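Local atomic coordinates of beta-hexosaminidase (Neisseria gonorrhoeae, PDB entry 6JTJ), a protein that probably recycles peptidoglycan by hydrolysing the terminal beta-1,4-linked N-acetylglucosamine from cell-wall fragments, as a family 3 glycoside hydrolase. Residues Val104-Gly109 and Glu116-Leu121; Gly144-Val149 and Ala376-Leu381; Thr152-Cys157 and Gly203-Cys208. All coordinates share one frame; numbering follows the deposited sequence.

Contact 1. Residues Val104-Gly109 and Glu116-Leu121. With NAG (2-acetamido-2-deoxy-beta-D-glucopyranose), chain I.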
loop_
_atom_site.group_PDB
_atom_site.type_symbol
_atom_site.label_atom_id
_atom_site.label_comp_id
_atom_site.label_asym_id
_atom_site.label_seq_id
_atom_site.Cartn_x
_atom_site.Cartn_y
_atom_site.Cartn_z
ATOM N N VAL C 104 -10.786 -14.891 -4.190
ATOM C CA VAL C 104 -10.728 -13.863 -3.144
ATOM C C VAL C 104 -9.278 -13.701 -2.663
ATOM O O VAL C 104 -8.454 -14.601 -2.825
ATOM C CB VAL C 104 -11.640 -14.232 -1.955
ATOM C CG1 VAL C 104 -11.062 -15.401 -1.163
ATOM C CG2 VAL C 104 -11.882 -13.040 -1.046
ATOM N N ASP C 105 -8.972 -12.532 -2.121
ATOM C CA ASP C 105 -7.691 -12.257 -1.484
ATOM C C ASP C 105 -7.734 -12.627 0.003
ATOM O O ASP C 105 -8.064 -11.784 0.845
ATOM C CB ASP C 105 -7.323 -10.766 -1.632
ATOM C CG ASP C 105 -7.106 -10.344 -3.079
ATOM O OD1 ASP C 105 -6.210 -10.924 -3.720
ATOM O OD2 ASP C 105 -7.789 -9.410 -3.561
ATOM N N HIS C 106 -7.428 -13.890 0.314
ATOM C CA HIS C 106 -7.135 -14.298 1.688
ATOM C C HIS C 106 -5.676 -14.663 1.777
ATOM O O HIS C 106 -5.282 -15.774 1.426
ATOM C CB HIS C 106 -7.999 -15.476 2.149
ATOM C CG HIS C 106 -9.296 -15.062 2.771
ATOM N ND1 HIS C 106 -9.937 -15.815 3.727
ATOM C CD2 HIS C 106 -10.070 -13.975 2.572
ATOM C CE1 HIS C 106 -11.043 -15.201 4.104
ATOM N NE2 HIS C 106 -11.152 -14.086 3.411
ATOM N N GLU C 107 -4.878 -13.706 2.229
ATOM C CA GLU C 107 -3.466 -13.930 2.487
ATOM C C GLU C 107 -3.256 -14.203 3.961
ATOM O O GLU C 107 -2.517 -15.111 4.329
ATOM C CB GLU C 107 -2.648 -12.699 2.115
ATOM C CG GLU C 107 -2.592 -12.404 0.630
ATOM C CD GLU C 107 -1.909 -11.083 0.314
ATOM O OE1 GLU C 107 -1.102 -10.599 1.135
ATOM O OE2 GLU C 107 -2.181 -10.536 -0.763
ATOM N N GLY C 108 -3.863 -13.360 4.790
ATOM C CA GLY C 108 -3.585 -13.335 6.203
ATOM C C GLY C 108 -3.273 -11.927 6.700
ATOM O O GLY C 108 -2.897 -11.044 5.937
ATOM N N GLY C 109 -3.421 -11.732 8.004
ATOM C CA GLY C 109 -3.096 -10.452 8.618
ATOM C C GLY C 109 -4.010 -9.402 8.046
ATOM O O GLY C 109 -5.229 -9.547 8.089
ATOM N N GLU C 116 -15.882 -12.285 9.886
ATOM C CA GLU C 116 -16.854 -12.909 10.789
ATOM C C GLU C 116 -17.181 -14.338 10.373
ATOM O O GLU C 116 -17.567 -14.585 9.240
ATOM C CB GLU C 116 -18.138 -12.084 10.867
ATOM C CG GLU C 116 -19.109 -12.576 11.940
ATOM C CD GLU C 116 -20.505 -11.982 11.829
ATOM O OE1 GLU C 116 -21.217 -11.887 12.866
ATOM O OE2 GLU C 116 -20.913 -11.632 10.703
ATOM N N GLY C 117 -16.993 -15.279 11.293
ATOM C CA GLY C 117 -17.258 -16.685 11.028
ATOM C C GLY C 117 -16.065 -17.437 10.475
ATOM O O GLY C 117 -16.139 -18.652 10.277
ATOM N N PHE C 118 -14.948 -16.734 10.254
ATOM C CA PHE C 118 -13.714 -17.350 9.759
ATOM C C PHE C 118 -12.681 -17.316 10.859
ATOM O O PHE C 118 -12.703 -16.428 11.707
ATOM C CB PHE C 118 -13.187 -16.576 8.520
ATOM C CG PHE C 118 -13.912 -16.901 7.247
ATOM C CD1 PHE C 118 -15.126 -16.314 6.954
ATOM C CD2 PHE C 118 -13.363 -17.795 6.332
ATOM C CE1 PHE C 118 -15.804 -16.632 5.791
ATOM C CE2 PHE C 118 -14.026 -18.109 5.154
ATOM C CZ PHE C 118 -15.251 -17.534 4.884
ATOM N N THR C 119 -11.746 -18.249 10.837
ATOM C CA THR C 119 -10.562 -18.141 11.662
ATOM C C THR C 119 -9.767 -16.928 11.184
ATOM O O THR C 119 -9.592 -16.747 9.982
ATOM C CB THR C 119 -9.660 -19.356 11.504
ATOM O OG1 THR C 119 -10.417 -20.507 11.819
ATOM C CG2 THR C 119 -8.453 -19.291 12.419
ATOM N N ARG C 120 -9.308 -16.097 12.128
ATOM C CA ARG C 120 -8.454 -14.964 11.793
ATOM C C ARG C 120 -7.072 -15.479 11.439
ATOM O O ARG C 120 -6.468 -16.215 12.196
ATOM C CB ARG C 120 -8.382 -13.976 12.958
ATOM C CG ARG C 120 -7.790 -12.626 12.582
ATOM C CD ARG C 120 -8.774 -11.795 11.774
ATOM N NE ARG C 120 -8.246 -10.459 11.503
ATOM C CZ ARG C 120 -7.418 -10.133 10.512
ATOM N NH1 ARG C 120 -6.998 -11.047 9.640
ATOM N NH2 ARG C 120 -7.003 -8.872 10.393
ATOM N N LEU C 121 -6.576 -15.100 10.272
ATOM C CA LEU C 121 -5.311 -15.617 9.765
ATOM C C LEU C 121 -4.154 -14.692 10.127
ATOM O O LEU C 121 -4.311 -13.471 10.100
ATOM C CB LEU C 121 -5.378 -15.765 8.247
ATOM C CG LEU C 121 -6.463 -16.699 7.717
ATOM C CD1 LEU C 121 -6.702 -16.432 6.243
ATOM C CD2 LEU C 121 -6.100 -18.153 7.946
HETATM C C1 NAG I . -3.513 -5.835 -6.281
HETATM C C2 NAG I . -2.754 -6.385 -5.064
HETATM C C3 NAG I . -2.742 -7.895 -5.091
HETATM C C4 NAG I . -4.152 -8.449 -5.281
HETATM C C5 NAG I . -4.776 -7.934 -6.563
HETATM C C6 NAG I . -6.251 -8.337 -6.658
HETATM C C7 NAG I . -0.697 -5.481 -3.964
HETATM C C8 NAG I . -1.470 -5.402 -2.716
HETATM N N2 NAG I . -1.383 -5.941 -5.017
HETATM O O1 NAG I . -3.963 -4.517 -6.029
HETATM O O3 NAG I . -2.156 -8.362 -3.897
HETATM O O4 NAG I . -4.163 -9.854 -5.270
HETATM O O5 NAG I . -4.723 -6.523 -6.561
HETATM O O6 NAG I . -7.051 -7.774 -5.631
HETATM O O7 NAG I . 0.485 -5.098 -4.001
#
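Leu-121 meets Gly-108 and His-106. Its CB lies 3.6 Å from Gly-108 CA, an approach that suits a residue without a side chain; phi of 129° would also jam a beta carbon against the preceding carbonyl. From CB the chain runs to CG, which sits anti to the carbonyl carbon (chi1 -60°). Of the two methyls beyond, CD1 comes within 4.1 Å of His-106 ND1, while CD2 turns to Val-378 of helix 369-382. Beyond Leu-121, the edge of the His-106 imidazole points at one face of Phe-118, a T-shaped pair with centroids 5.6 Å apart and planes at 74°; His-106 NE2 is hydrogen-bonded to the backbone N of Phe-114. The polar side is built on Gly-109. Its N donates to Leu-121 O at 2.9 Å, and its O takes both terminal nitrogens of Arg-120, NH1 at 2.8 Å and NH2 at 3.0 Å from that same Gly-109 O, which lies in the guanidinium plane. Next to His-106 in the chain, Asp-105 OD1 accepts from O4 of the bound N-acetylglucosamine at 2.8 Å and OD2 from O6, while Arg-113 forms a salt bridge with OD2. The chemistry implies a divided task: a carboxylate reads two sugar hydroxyls, while three hydrogen bonds, the T-shaped pair and the leucine contact join its neighbours to the 116-121 loop.

Contact 2. Residues Gly144-Val149 and Ala376-Leu381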
loop_
_atom_site.group_PDB
_atom_site.type_symbol
_atom_site.label_atom_id
_atom_site.label_comp_id
_atom_site.label_asym_id
_atom_site.label_seq_id
_atom_site.Cartn_x
_atom_site.Cartn_y
_atom_site.Cartn_z
ATOM N N GLY C 144 1.774 -25.093 6.724
ATOM C CA GLY C 144 0.832 -26.105 6.210
ATOM C C GLY C 144 -0.529 -26.019 6.857
ATOM O O GLY C 144 -1.577 -26.106 6.189
ATOM N N GLN C 145 -0.543 -25.799 8.160
ATOM C CA GLN C 145 -1.803 -25.634 8.898
ATOM C C GLN C 145 -2.525 -24.350 8.538
ATOM O O GLN C 145 -3.746 -24.345 8.369
ATOM C CB GLN C 145 -1.553 -25.647 10.414
ATOM C CG GLN C 145 -1.054 -27.000 10.969
ATOM C CD GLN C 145 -1.978 -28.192 10.609
ATOM O OE1 GLN C 145 -3.168 -28.222 10.948
ATOM N NE2 GLN C 145 -1.442 -29.129 9.821
ATOM N N VAL C 146 -1.782 -23.265 8.377
ATOM C CA VAL C 146 -2.397 -22.002 7.931
ATOM C C VAL C 146 -3.043 -22.199 6.565
ATOM O O VAL C 146 -4.193 -21.844 6.368
ATOM C CB VAL C 146 -1.376 -20.845 7.897
ATOM C CG1 VAL C 146 -1.974 -19.624 7.218
ATOM C CG2 VAL C 146 -0.941 -20.488 9.316
ATOM N N GLY C 147 -2.317 -22.802 5.636
ATOM C CA GLY C 147 -2.860 -23.059 4.286
ATOM C C GLY C 147 -4.113 -23.905 4.299
ATOM O O GLY C 147 -5.101 -23.606 3.632
ATOM N N ARG C 148 -4.080 -24.952 5.109
ATOM C CA ARG C 148 -5.228 -25.840 5.240
ATOM C C ARG C 148 -6.467 -25.131 5.769
ATOM O O ARG C 148 -7.568 -25.283 5.237
ATOM C CB ARG C 148 -4.861 -27.017 6.150
ATOM C CG ARG C 148 -5.933 -28.104 6.180
ATOM C CD ARG C 148 -5.664 -29.192 7.203
ATOM N NE ARG C 148 -6.841 -30.080 7.290
ATOM C CZ ARG C 148 -7.104 -30.926 8.285
ATOM N NH1 ARG C 148 -6.269 -31.021 9.317
ATOM N NH2 ARG C 148 -8.217 -31.674 8.252
ATOM N N VAL C 149 -6.299 -24.375 6.846
ATOM C CA VAL C 149 -7.427 -23.667 7.431
ATOM C C VAL C 149 -7.949 -22.622 6.477
ATOM O O VAL C 149 -9.150 -22.511 6.243
ATOM C CB VAL C 149 -7.014 -23.018 8.761
ATOM C CG1 VAL C 149 -8.092 -22.079 9.279
ATOM C CG2 VAL C 149 -6.725 -24.105 9.792
ATOM N N ALA C 376 -7.838 -23.748 15.794
ATOM C CA ALA C 376 -7.414 -23.116 17.043
ATOM C C ALA C 376 -5.922 -22.766 17.034
ATOM O O ALA C 376 -5.512 -21.720 17.562
ATOM C CB ALA C 376 -7.756 -24.003 18.237
ATOM N N PHE C 377 -5.102 -23.634 16.456
ATOM C CA PHE C 377 -3.672 -23.330 16.327
ATOM C C PHE C 377 -3.438 -22.058 15.483
ATOM O O PHE C 377 -2.626 -21.192 15.830
ATOM C CB PHE C 377 -2.937 -24.504 15.690
ATOM C CG PHE C 377 -1.494 -24.196 15.322
ATOM C CD1 PHE C 377 -0.505 -24.164 16.284
ATOM C CD2 PHE C 377 -1.139 -23.921 14.008
ATOM C CE1 PHE C 377 0.815 -23.888 15.943
ATOM C CE2 PHE C 377 0.182 -23.632 13.656
ATOM C CZ PHE C 377 1.164 -23.617 14.628
ATOM N N VAL C 378 -4.138 -21.963 14.355
ATOM C CA VAL C 378 -3.962 -20.835 13.433
ATOM C C VAL C 378 -4.493 -19.561 14.106
ATOM O O VAL C 378 -3.842 -18.533 14.080
ATOM C CB VAL C 378 -4.647 -21.124 12.077
ATOM C CG1 VAL C 378 -4.694 -19.884 11.210
ATOM C CG2 VAL C 378 -3.908 -22.244 11.349
ATOM N N ALA C 379 -5.659 -19.650 14.736
ATOM C CA ALA C 379 -6.192 -18.540 15.527
ATOM C C ALA C 379 -5.162 -18.019 16.518
ATOM O O ALA C 379 -5.080 -16.818 16.761
ATOM C CB ALA C 379 -7.465 -18.960 16.260
ATOM N N GLY C 380 -4.402 -18.929 17.114
ATOM C CA GLY C 380 -3.413 -18.575 18.121
ATOM C C GLY C 380 -2.246 -17.817 17.541
ATOM O O GLY C 380 -1.678 -16.946 18.206
ATOM N N LEU C 381 -1.861 -18.154 16.315
ATOM C CA LEU C 381 -0.808 -17.410 15.642
ATOM C C LEU C 381 -1.267 -15.987 15.363
ATOM O O LEU C 381 -0.479 -15.067 15.428
ATOM C CB LEU C 381 -0.417 -18.080 14.333
ATOM C CG LEU C 381 0.228 -19.465 14.413
ATOM C CD1 LEU C 381 0.546 -19.948 13.012
ATOM C CD2 LEU C 381 1.487 -19.451 15.268
#
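The Phe-377 ring comes obliquely against Gln-145, its CD2 lying 4.0 Å from Gln-145 CB, and one ring face carries Leu-381 CG of its own helix, displaced toward the rim. CG of Phe-377 stands anti to the backbone N (chi1 171°), which swings the ring to the flank of the interface. Phenylalanine fits here because one face can lie on Leu-381 while the CD2-CE2 side of the ring reaches the aliphatic root of the glutamine.

Further in, the contact belongs to Val-378, and specifically to its CG2. This one methyl lies 3.6 Å from Gln-145 O, a carbonyl already engaged by Val-149 N within its helix, and 3.7 Å from Val-146 CA. It also meets CG2 of Val-149 tip to tip, so it settles against backbone as well as side chain. A valine suits this place: its short branched side chain sets a methyl directly against the backbone of residues 145 and 146. Val-146 crosses Val-378 at about a right angle, and its CG2 touches Leu-381 CD1 at 4.0 Å. Pro-122 packs against both Val-146 and Val-378.

The segment axes approach to 9.4 Å and cross at -109°, steeply enough to confine the touching residues to a small patch. No hydrogen bond or ion pair joins the segments, so the chemistry implies that helix 369-382 is held to helix 136-155 here by van der Waals packing, with buried valines at its core and a Phe-377/Gln-145 flank more open to solvent.

Contact 3. Residues Thr152-Cys157 and Gly203-Cys208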
loop_
_atom_site.group_PDB
_atom_site.type_symbol
_atom_site.label_atom_id
_atom_site.label_comp_id
_atom_site.label_asym_id
_atom_site.label_seq_id
_atom_site.Cartn_x
_atom_site.Cartn_y
_atom_site.Cartn_z
ATOM N N THR C 152 -9.699 -24.420 3.428
ATOM C CA THR C 152 -10.868 -25.232 3.768
ATOM C C THR C 152 -12.079 -24.364 4.102
ATOM O O THR C 152 -13.174 -24.619 3.627
ATOM C CB THR C 152 -10.581 -26.204 4.922
ATOM O OG1 THR C 152 -9.455 -27.033 4.602
ATOM C CG2 THR C 152 -11.797 -27.100 5.167
ATOM N N GLU C 153 -11.882 -23.321 4.896
ATOM C CA GLU C 153 -12.996 -22.486 5.290
ATOM C C GLU C 153 -13.585 -21.788 4.082
ATOM O O GLU C 153 -14.802 -21.567 4.021
ATOM C CB GLU C 153 -12.565 -21.479 6.367
ATOM C CG GLU C 153 -12.200 -22.150 7.678
ATOM C CD GLU C 153 -11.830 -21.184 8.797
ATOM O OE1 GLU C 153 -11.778 -19.965 8.587
ATOM O OE2 GLU C 153 -11.565 -21.655 9.914
ATOM N N LEU C 154 -12.732 -21.411 3.127
ATOM C CA LEU C 154 -13.230 -20.756 1.924
ATOM C C LEU C 154 -13.910 -21.760 1.012
ATOM O O LEU C 154 -14.937 -21.452 0.409
ATOM C CB LEU C 154 -12.102 -20.054 1.168
ATOM C CG LEU C 154 -11.541 -18.778 1.776
ATOM C CD1 LEU C 154 -10.269 -18.406 1.033
ATOM C CD2 LEU C 154 -12.554 -17.649 1.707
ATOM N N SER C 155 -13.346 -22.958 0.929
ATOM C CA SER C 155 -13.917 -24.010 0.099
ATOM C C SER C 155 -15.349 -24.358 0.530
ATOM O O SER C 155 -16.207 -24.608 -0.304
ATOM C CB SER C 155 -13.039 -25.256 0.142
ATOM O OG SER C 155 -11.765 -25.004 -0.403
ATOM N N ALA C 156 -15.599 -24.311 1.838
ATOM C CA ALA C 156 -16.940 -24.539 2.383
ATOM C C ALA C 156 -17.956 -23.542 1.891
ATOM O O ALA C 156 -19.155 -23.818 1.968
ATOM C CB ALA C 156 -16.904 -24.503 3.895
ATOM N N CYS C 157 -17.495 -22.375 1.446
ATOM C CA CYS C 157 -18.401 -21.343 1.037
ATOM C C CYS C 157 -18.531 -21.263 -0.461
ATOM O O CYS C 157 -19.202 -20.381 -0.963
ATOM C CB CYS C 157 -17.947 -20.014 1.605
ATOM S SG CYS C 157 -17.936 -19.985 3.420
ATOM N N GLY C 203 -6.976 -28.210 1.521
ATOM C CA GLY C 203 -8.244 -27.507 1.596
ATOM C C GLY C 203 -8.961 -27.356 0.273
ATOM O O GLY C 203 -9.960 -26.643 0.193
ATOM N N GLY C 204 -8.453 -28.001 -0.769
ATOM C CA GLY C 204 -9.101 -28.021 -2.071
ATOM C C GLY C 204 -8.568 -27.030 -3.098
ATOM O O GLY C 204 -9.094 -26.971 -4.210
ATOM N N MET C 205 -7.541 -26.253 -2.749
ATOM C CA MET C 205 -7.160 -25.088 -3.564
ATOM C C MET C 205 -5.752 -25.156 -4.134
ATOM O O MET C 205 -4.841 -25.658 -3.505
ATOM C CB MET C 205 -7.279 -23.811 -2.730
ATOM C CG MET C 205 -8.686 -23.508 -2.231
ATOM S SD MET C 205 -8.825 -21.843 -1.540
ATOM C CE MET C 205 -10.623 -21.679 -1.506
ATOM N N LYS C 206 -5.593 -24.555 -5.310
ATOM C CA LYS C 206 -4.294 -24.244 -5.877
ATOM C C LYS C 206 -3.755 -22.912 -5.331
ATOM O O LYS C 206 -4.406 -22.266 -4.516
ATOM C CB LYS C 206 -4.408 -24.157 -7.398
ATOM C CG LYS C 206 -4.960 -25.423 -8.050
ATOM C CD LYS C 206 -4.107 -26.630 -7.723
ATOM C CE LYS C 206 -4.449 -27.790 -8.635
ATOM N NZ LYS C 206 -5.911 -28.098 -8.597
ATOM N N SER C 207 -2.561 -22.517 -5.788
ATOM C CA SER C 207 -1.905 -21.293 -5.325
ATOM C C SER C 207 -1.717 -20.261 -6.446
ATOM O O SER C 207 -1.752 -20.587 -7.638
ATOM C CB SER C 207 -0.545 -21.629 -4.774
ATOM O OG SER C 207 0.300 -22.064 -5.837
ATOM N N CYS C 208 -1.562 -18.998 -6.038
ATOM C CA CYS C 208 -1.302 -17.896 -6.955
ATOM C C CYS C 208 -0.196 -17.040 -6.375
ATOM O O CYS C 208 -0.414 -16.351 -5.367
ATOM C CB CYS C 208 -2.564 -17.049 -7.161
ATOM S SG CYS C 208 -2.296 -15.608 -8.205
#
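Ser-155 and Gly-203 form the tight end of this contact. Ser-155 OG lies only 2.5 Å from Gly-203 O, but whether its proton goes there is unsettled, since Ala-151 O is also within reach; Asn-355 ND2 is a further hydrogen-bonding partner of the same hydroxyl. Serine suits a site where a helix must offer a small polar group to buried backbone oxygens. Thr-152 OG1, bonded to Arg-148 O of its own helix, stands 3.3 Å from Gly-203 CA, and the alpha carbons of Thr-152 and Gly-203 are just 4.1 Å apart. At that spacing a beta carbon on Gly-203 would run into Thr-152 N. Met-205 completes the close packing: extended beyond CG, it brings CE to 3.5 Å from Leu-154 CB, snug for two carbons, and to 3.7 Å from Ser-155 OG.

The chain loosens on leaving Met-205. Lys-206, partly exposed, makes no contact with 152-157; its NZ hydrogen-bonds Tyr-352 O, and it makes a cation-pi contact with that ring.

Gly-204, at positive phi, is the C-prime residue of the Schellman motif that ends helix 186-202, and the chain then runs on to strand 208-212. The end of helix 136-155 meets that turn and also helix 359-367, whose Val-362 and Met-366 touch Thr-152 and Ala-156.

The three contacts lie close together in the family 3 barrel domain and the helices beside it, with centres 11 Å (contacts 1 and 2), 12 Å (1 and 3) and 14 Å (2 and 3) apart. Contact 1 closes first along the chain; contact 3 is then nested inside the long loop closed by contact 2. Helix 136-155 serves contacts 2 and 3, its middle meeting helix 369-382 and its last turn meeting the 203-208 loop. The loop of contact 1 touches both: Thr-119 packs on Val-149 and Ala-379, and its OG1 probably bonds to Glu-153 OE2. The sugar-binding strand 101-108 is thereby connected, through loop and helix, to the chain's C-terminal helix.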